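Local coordinates for protein possible translation initiation inhibitor (Rhodopseudomonas palustris, PDB 3LME) that is of unknown function but is a possible translation initiation inhibitor of the YjgF-like group, with a mixed sheet backed by two helices, at residues A[48-60]-A[85-98]. The protein carries 1 engineered substitution. Sequence-based numbering, arbitrary orientation.
Sequences DEARIRRMFDNML and KYRPVVNKVQKDIW
Lys-92 NZ is gripped by two carboxylates, Asp-96 OD2 one helical turn on at 2.9 Å and Glu-49 OE2 across the interface at 3.1 Å. Glu-49 reaches it with an extended chain, CG anti to the backbone N (chi1 178°), and OE2 is met from above the carboxylate plane; the shared ammonium probably eases the closeness of the two acids. Lys-92 and Glu-49 are long enough to meet at the exposed margin. Beneath it, apolar side chains interlock knobs-into-holes. Ile-52 enters among Tyr-86, Val-89, Val-90 and Val-93, its CD1 3.5 Å from Val-89 CG1, while Val-93, compact and beta-branched, pushes back among Glu-49, Ile-52, Arg-53 and Phe-56. The flat Phe-56 ring fills the next hole, with Val-90 CG1 at its edge. Ile-97 sits among Arg-53, Phe-56, Asp-57 and Leu-60, its CG1 over one face of the Arg-53 guanidinium, whose NE donates in the guanidinium plane to the syn side of Asp-57 OD1 (3.0 Å), helping fix the group's rotation. Phe-56 and Met-59 also touch Ile-122 of strand 120-127. The axes of 48-60 and 85-98 approach to 9.5 Å at 54°; their parent helices, 48-64 and 83-98, pack on one side of the mixed sheet, as in the alpha/beta fold of YjgF-like proteins.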
loop_
_atom_site.group_PDB
_atom_site.type_symbol
_atom_site.label_atom_id
_atom_site.label_comp_id
_atom_site.label_asym_id
_atom_site.label_seq_id
_atom_site.Cartn_x
_atom_site.Cartn_y
_atom_site.Cartn_z
ATOM N N ASP A 48 19.578 -15.527 4.262
ATOM C CA ASP A 48 19.004 -14.204 4.366
ATOM C C ASP A 48 18.999 -13.472 3.031
ATOM O O ASP A 48 17.962 -13.027 2.557
ATOM C CB ASP A 48 19.834 -13.380 5.335
ATOM C CG ASP A 48 19.498 -13.636 6.797
ATOM O OD1 ASP A 48 18.594 -14.449 7.076
ATOM O OD2 ASP A 48 20.155 -13.007 7.673
ATOM N N GLU A 49 20.167 -13.313 2.437
ATOM C CA GLU A 49 20.309 -12.500 1.250
ATOM C C GLU A 49 19.764 -13.199 -0.021
ATOM O O GLU A 49 19.146 -12.581 -0.882
ATOM C CB GLU A 49 21.772 -12.130 1.129
ATOM C CG GLU A 49 22.143 -11.325 -0.066
ATOM C CD GLU A 49 23.598 -10.918 -0.000
ATOM O OE1 GLU A 49 24.070 -10.625 1.135
ATOM O OE2 GLU A 49 24.261 -10.892 -1.072
ATOM N N ALA A 50 19.978 -14.506 -0.118
ATOM C CA ALA A 50 19.425 -15.299 -1.191
ATOM C C ALA A 50 17.923 -15.154 -1.150
ATOM O O ALA A 50 17.299 -15.043 -2.192
ATOM C CB ALA A 50 19.838 -16.750 -1.045
ATOM N N ARG A 51 17.340 -15.122 0.049
ATOM C CA ARG A 51 15.882 -15.033 0.212
ATOM C C ARG A 51 15.314 -13.742 -0.324
ATOM O O ARG A 51 14.342 -13.741 -1.065
ATOM C CB ARG A 51 15.518 -15.133 1.671
ATOM C CG ARG A 51 14.072 -15.373 1.901
ATOM C CD ARG A 51 13.732 -16.854 1.835
ATOM N NE ARG A 51 12.824 -17.166 2.926
ATOM C CZ ARG A 51 13.199 -17.717 4.081
ATOM N NH1 ARG A 51 12.286 -17.935 5.027
ATOM N NH2 ARG A 51 14.465 -18.076 4.275
ATOM N N ILE A 52 15.939 -12.641 0.063
ATOM C CA ILE A 52 15.527 -11.339 -0.359
ATOM C C ILE A 52 15.794 -11.091 -1.840
ATOM O O ILE A 52 14.900 -10.557 -2.541
ATOM C CB ILE A 52 16.162 -10.277 0.517
ATOM C CG1 ILE A 52 15.382 -10.190 1.828
ATOM C CG2 ILE A 52 16.147 -8.922 -0.190
ATOM C CD1 ILE A 52 16.159 -9.615 2.947
ATOM N N ARG A 53 16.990 -11.462 -2.331
ATOM C CA ARG A 53 17.281 -11.366 -3.782
ATOM C C ARG A 53 16.190 -12.110 -4.576
ATOM O O ARG A 53 15.646 -11.586 -5.558
ATOM C CB ARG A 53 18.700 -11.861 -4.132
ATOM C CG ARG A 53 19.062 -11.880 -5.637
ATOM C CD ARG A 53 18.756 -10.522 -6.332
ATOM N NE ARG A 53 19.067 -10.410 -7.781
ATOM C CZ ARG A 53 20.243 -10.019 -8.284
ATOM N NH1 ARG A 53 21.245 -9.743 -7.468
ATOM N NH2 ARG A 53 20.422 -9.911 -9.601
ATOM N N ARG A 54 15.824 -13.290 -4.092
ATOM C CA ARG A 54 14.832 -14.095 -4.763
ATOM C C ARG A 54 13.438 -13.491 -4.718
ATOM O O ARG A 54 12.651 -13.668 -5.652
ATOM C CB ARG A 54 14.810 -15.501 -4.181
ATOM C CG ARG A 54 13.985 -16.508 -4.973
ATOM C CD ARG A 54 14.620 -16.691 -6.303
ATOM N NE ARG A 54 14.271 -17.994 -6.842
ATOM C CZ ARG A 54 15.057 -19.064 -6.812
ATOM N NH1 ARG A 54 16.259 -19.010 -6.256
ATOM N NH2 ARG A 54 14.615 -20.202 -7.342
ATOM N N MET A 55 13.118 -12.803 -3.624
ATOM C CA MET A 55 11.868 -12.051 -3.518
ATOM C C MET A 55 11.842 -10.965 -4.596
ATOM O O MET A 55 10.860 -10.843 -5.342
ATOM C CB MET A 55 11.736 -11.451 -2.127
ATOM C CG MET A 55 10.535 -10.522 -1.901
ATOM S SD MET A 55 10.588 -9.857 -0.224
ATOM C CE MET A 55 11.951 -8.679 -0.384
ATOM N N PHE A 56 12.943 -10.218 -4.717
ATOM C CA PHE A 56 13.033 -9.208 -5.774
ATOM C C PHE A 56 12.952 -9.784 -7.198
ATOM O O PHE A 56 12.192 -9.265 -8.036
ATOM C CB PHE A 56 14.275 -8.374 -5.602
ATOM C CG PHE A 56 14.123 -7.279 -4.615
ATOM C CD1 PHE A 56 13.516 -6.100 -4.969
ATOM C CD2 PHE A 56 14.595 -7.425 -3.322
ATOM C CE1 PHE A 56 13.393 -5.070 -4.053
ATOM C CE2 PHE A 56 14.464 -6.388 -2.367
ATOM C CZ PHE A 56 13.867 -5.226 -2.730
ATOM N N ASP A 57 13.705 -10.861 -7.462
ATOM C CA ASP A 57 13.654 -11.528 -8.753
ATOM C C ASP A 57 12.224 -12.034 -9.067
ATOM O O ASP A 57 11.725 -11.835 -10.186
ATOM C CB ASP A 57 14.652 -12.684 -8.817
ATOM C CG ASP A 57 16.136 -12.232 -8.817
ATOM O OD1 ASP A 57 16.477 -11.044 -9.069
ATOM O OD2 ASP A 57 16.990 -13.118 -8.581
ATOM N N ASN A 58 11.550 -12.680 -8.114
ATOM C CA ASN A 58 10.197 -13.098 -8.398
ATOM C C ASN A 58 9.319 -11.919 -8.811
ATOM O O ASN A 58 8.547 -12.032 -9.767
ATOM C CB ASN A 58 9.552 -13.783 -7.204
ATOM C CG ASN A 58 10.041 -15.183 -6.984
ATOM O OD1 ASN A 58 9.943 -15.710 -5.889
ATOM N ND2 ASN A 58 10.551 -15.800 -8.013
ATOM N N MET A 59 9.415 -10.808 -8.067
ATOM C CA MET A 59 8.581 -9.616 -8.292
ATOM C C MET A 59 8.902 -9.117 -9.700
ATOM O O MET A 59 7.969 -8.886 -10.502
ATOM C CB MET A 59 8.821 -8.520 -7.213
ATOM C CG MET A 59 8.009 -7.207 -7.374
ATOM S SD MET A 59 8.517 -5.712 -6.456
ATOM C CE MET A 59 10.209 -5.453 -6.997
ATOM N N LEU A 60 10.206 -8.994 -10.011
ATOM C CA LEU A 60 10.654 -8.409 -11.295
ATOM C C LEU A 60 10.261 -9.244 -12.515
ATOM O O LEU A 60 10.015 -8.698 -13.580
ATOM C CB LEU A 60 12.154 -8.076 -11.294
ATOM C CG LEU A 60 12.490 -6.856 -10.421
ATOM C CD1 LEU A 60 13.957 -6.768 -10.112
ATOM C CD2 LEU A 60 11.940 -5.491 -10.986
ATOM N N LYS A 85 17.327 -5.950 11.337
ATOM C CA LYS A 85 18.157 -6.993 10.757
ATOM C C LYS A 85 18.199 -6.980 9.226
ATOM O O LYS A 85 19.263 -7.154 8.635
ATOM C CB LYS A 85 17.693 -8.375 11.253
ATOM C CG LYS A 85 18.653 -9.532 10.872
ATOM C CD LYS A 85 18.524 -10.739 11.788
ATOM C CE LYS A 85 18.957 -12.008 11.046
ATOM N NZ LYS A 85 18.768 -13.259 11.858
ATOM N N TYR A 86 17.044 -6.780 8.595
ATOM C CA TYR A 86 16.925 -6.939 7.155
ATOM C C TYR A 86 16.958 -5.667 6.318
ATOM O O TYR A 86 17.154 -5.726 5.100
ATOM C CB TYR A 86 15.692 -7.758 6.822
ATOM C CG TYR A 86 15.688 -9.069 7.552
ATOM C CD1 TYR A 86 16.712 -9.994 7.367
ATOM C CD2 TYR A 86 14.671 -9.377 8.447
ATOM C CE1 TYR A 86 16.716 -11.190 8.045
ATOM C CE2 TYR A 86 14.664 -10.562 9.129
ATOM C CZ TYR A 86 15.685 -11.465 8.926
ATOM O OH TYR A 86 15.671 -12.650 9.619
ATOM N N ARG A 87 16.783 -4.516 6.941
ATOM C CA ARG A 87 16.853 -3.303 6.174
ATOM C C ARG A 87 18.207 -3.234 5.452
ATOM O O ARG A 87 18.242 -2.954 4.263
ATOM C CB ARG A 87 16.600 -2.075 7.040
ATOM C CG ARG A 87 16.006 -0.939 6.264
ATOM C CD ARG A 87 16.485 0.384 6.749
ATOM N NE ARG A 87 17.961 0.499 6.710
ATOM C CZ ARG A 87 18.757 0.601 7.790
ATOM N NH1 ARG A 87 20.080 0.721 7.640
ATOM N NH2 ARG A 87 18.231 0.598 9.019
ATOM N N PRO A 88 19.321 -3.519 6.158
ATOM C CA PRO A 88 20.615 -3.495 5.453
ATOM C C PRO A 88 20.734 -4.542 4.320
ATOM O O PRO A 88 21.486 -4.336 3.346
ATOM C CB PRO A 88 21.645 -3.792 6.559
ATOM C CG PRO A 88 20.850 -4.175 7.768
ATOM C CD PRO A 88 19.491 -3.610 7.617
ATOM N N VAL A 89 20.010 -5.646 4.450
ATOM C CA VAL A 89 20.061 -6.673 3.441
ATOM C C VAL A 89 19.307 -6.160 2.213
ATOM O O VAL A 89 19.846 -6.181 1.097
ATOM C CB VAL A 89 19.499 -8.022 3.951
ATOM C CG1 VAL A 89 19.653 -9.094 2.887
ATOM C CG2 VAL A 89 20.188 -8.459 5.285
ATOM N N VAL A 90 18.088 -5.665 2.422
ATOM C CA VAL A 90 17.307 -5.027 1.357
ATOM C C VAL A 90 18.129 -3.926 0.658
ATOM O O VAL A 90 18.148 -3.806 -0.570
ATOM C CB VAL A 90 15.972 -4.459 1.927
ATOM C CG1 VAL A 90 15.211 -3.680 0.884
ATOM C CG2 VAL A 90 15.108 -5.562 2.470
ATOM N N ASN A 91 18.831 -3.127 1.444
ATOM C CA ASN A 91 19.734 -2.153 0.871
ATOM C C ASN A 91 20.747 -2.825 -0.058
ATOM O O ASN A 91 20.826 -2.489 -1.252
ATOM C CB ASN A 91 20.411 -1.328 1.963
ATOM C CG ASN A 91 19.439 -0.415 2.682
ATOM O OD1 ASN A 91 18.319 -0.146 2.223
ATOM N ND2 ASN A 91 19.859 0.068 3.826
ATOM N N LYS A 92 21.474 -3.805 0.474
ATOM C CA LYS A 92 22.500 -4.493 -0.276
ATOM C C LYS A 92 21.916 -5.116 -1.572
ATOM O O LYS A 92 22.485 -4.983 -2.666
ATOM C CB LYS A 92 23.141 -5.529 0.647
ATOM C CG LYS A 92 23.870 -6.639 -0.006
ATOM C CD LYS A 92 25.383 -6.419 -0.011
ATOM C CE LYS A 92 26.009 -7.001 -1.319
ATOM N NZ LYS A 92 25.194 -8.089 -2.018
ATOM N N VAL A 93 20.765 -5.764 -1.466
ATOM C CA VAL A 93 20.190 -6.387 -2.646
ATOM C C VAL A 93 19.773 -5.365 -3.695
ATOM O O VAL A 93 19.928 -5.603 -4.904
ATOM C CB VAL A 93 19.047 -7.317 -2.295
ATOM C CG1 VAL A 93 18.308 -7.723 -3.553
ATOM C CG2 VAL A 93 19.605 -8.573 -1.546
ATOM N N GLN A 94 19.256 -4.224 -3.232
ATOM C CA GLN A 94 18.888 -3.165 -4.145
ATOM C C GLN A 94 20.127 -2.530 -4.800
ATOM O O GLN A 94 20.079 -2.190 -5.970
ATOM C CB GLN A 94 17.990 -2.133 -3.477
ATOM C CG GLN A 94 16.543 -2.531 -3.384
ATOM C CD GLN A 94 15.649 -1.360 -3.035
ATOM O OE1 GLN A 94 15.564 -0.939 -1.879
ATOM N NE2 GLN A 94 14.973 -0.822 -4.035
ATOM N N LYS A 95 21.239 -2.388 -4.078
ATOM C CA LYS A 95 22.484 -1.948 -4.737
ATOM C C LYS A 95 22.879 -2.916 -5.855
ATOM O O LYS A 95 23.389 -2.507 -6.899
ATOM C CB LYS A 95 23.646 -1.794 -3.755
ATOM C CG LYS A 95 23.789 -0.373 -3.203
ATOM C CD LYS A 95 24.872 -0.301 -2.143
ATOM C CE LYS A 95 24.565 0.803 -1.120
ATOM N NZ LYS A 95 25.172 2.156 -1.469
ATOM N N ASP A 96 22.620 -4.202 -5.639
ATOM C CA ASP A 96 22.990 -5.202 -6.615
ATOM C C ASP A 96 22.168 -5.066 -7.894
ATOM O O ASP A 96 22.658 -5.328 -8.995
ATOM C CB ASP A 96 22.774 -6.600 -6.047
ATOM C CG ASP A 96 23.901 -7.071 -5.125
ATOM O OD1 ASP A 96 25.012 -6.439 -5.066
ATOM O OD2 ASP A 96 23.635 -8.116 -4.459
ATOM N N ILE A 97 20.910 -4.672 -7.733
ATOM C CA ILE A 97 19.968 -4.698 -8.830
ATOM C C ILE A 97 19.978 -3.362 -9.548
ATOM O O ILE A 97 20.074 -3.315 -10.770
ATOM C CB ILE A 97 18.543 -5.123 -8.349
ATOM C CG1 ILE A 97 18.578 -6.595 -7.909
ATOM C CG2 ILE A 97 17.489 -4.887 -9.427
ATOM C CD1 ILE A 97 17.255 -7.159 -7.481
ATOM N N TRP A 98 19.925 -2.286 -8.779
ATOM C CA TRP A 98 19.751 -0.950 -9.317
ATOM C C TRP A 98 21.086 -0.219 -9.526
ATOM O O TRP A 98 21.119 0.883 -10.059
ATOM C CB TRP A 98 18.788 -0.139 -8.416
ATOM C CG TRP A 98 17.333 -0.320 -8.798
ATOM C CD1 TRP A 98 16.647 0.407 -9.721
ATOM C CD2 TRP A 98 16.402 -1.289 -8.275
ATOM N NE1 TRP A 98 15.353 -0.046 -9.814
ATOM C CE2 TRP A 98 15.176 -1.090 -8.945
ATOM C CE3 TRP A 98 16.482 -2.294 -7.303
ATOM C CZ2 TRP A 98 14.027 -1.868 -8.672
ATOM C CZ3 TRP A 98 15.350 -3.075 -7.040
ATOM C CH2 TRP A 98 14.141 -2.862 -7.729
#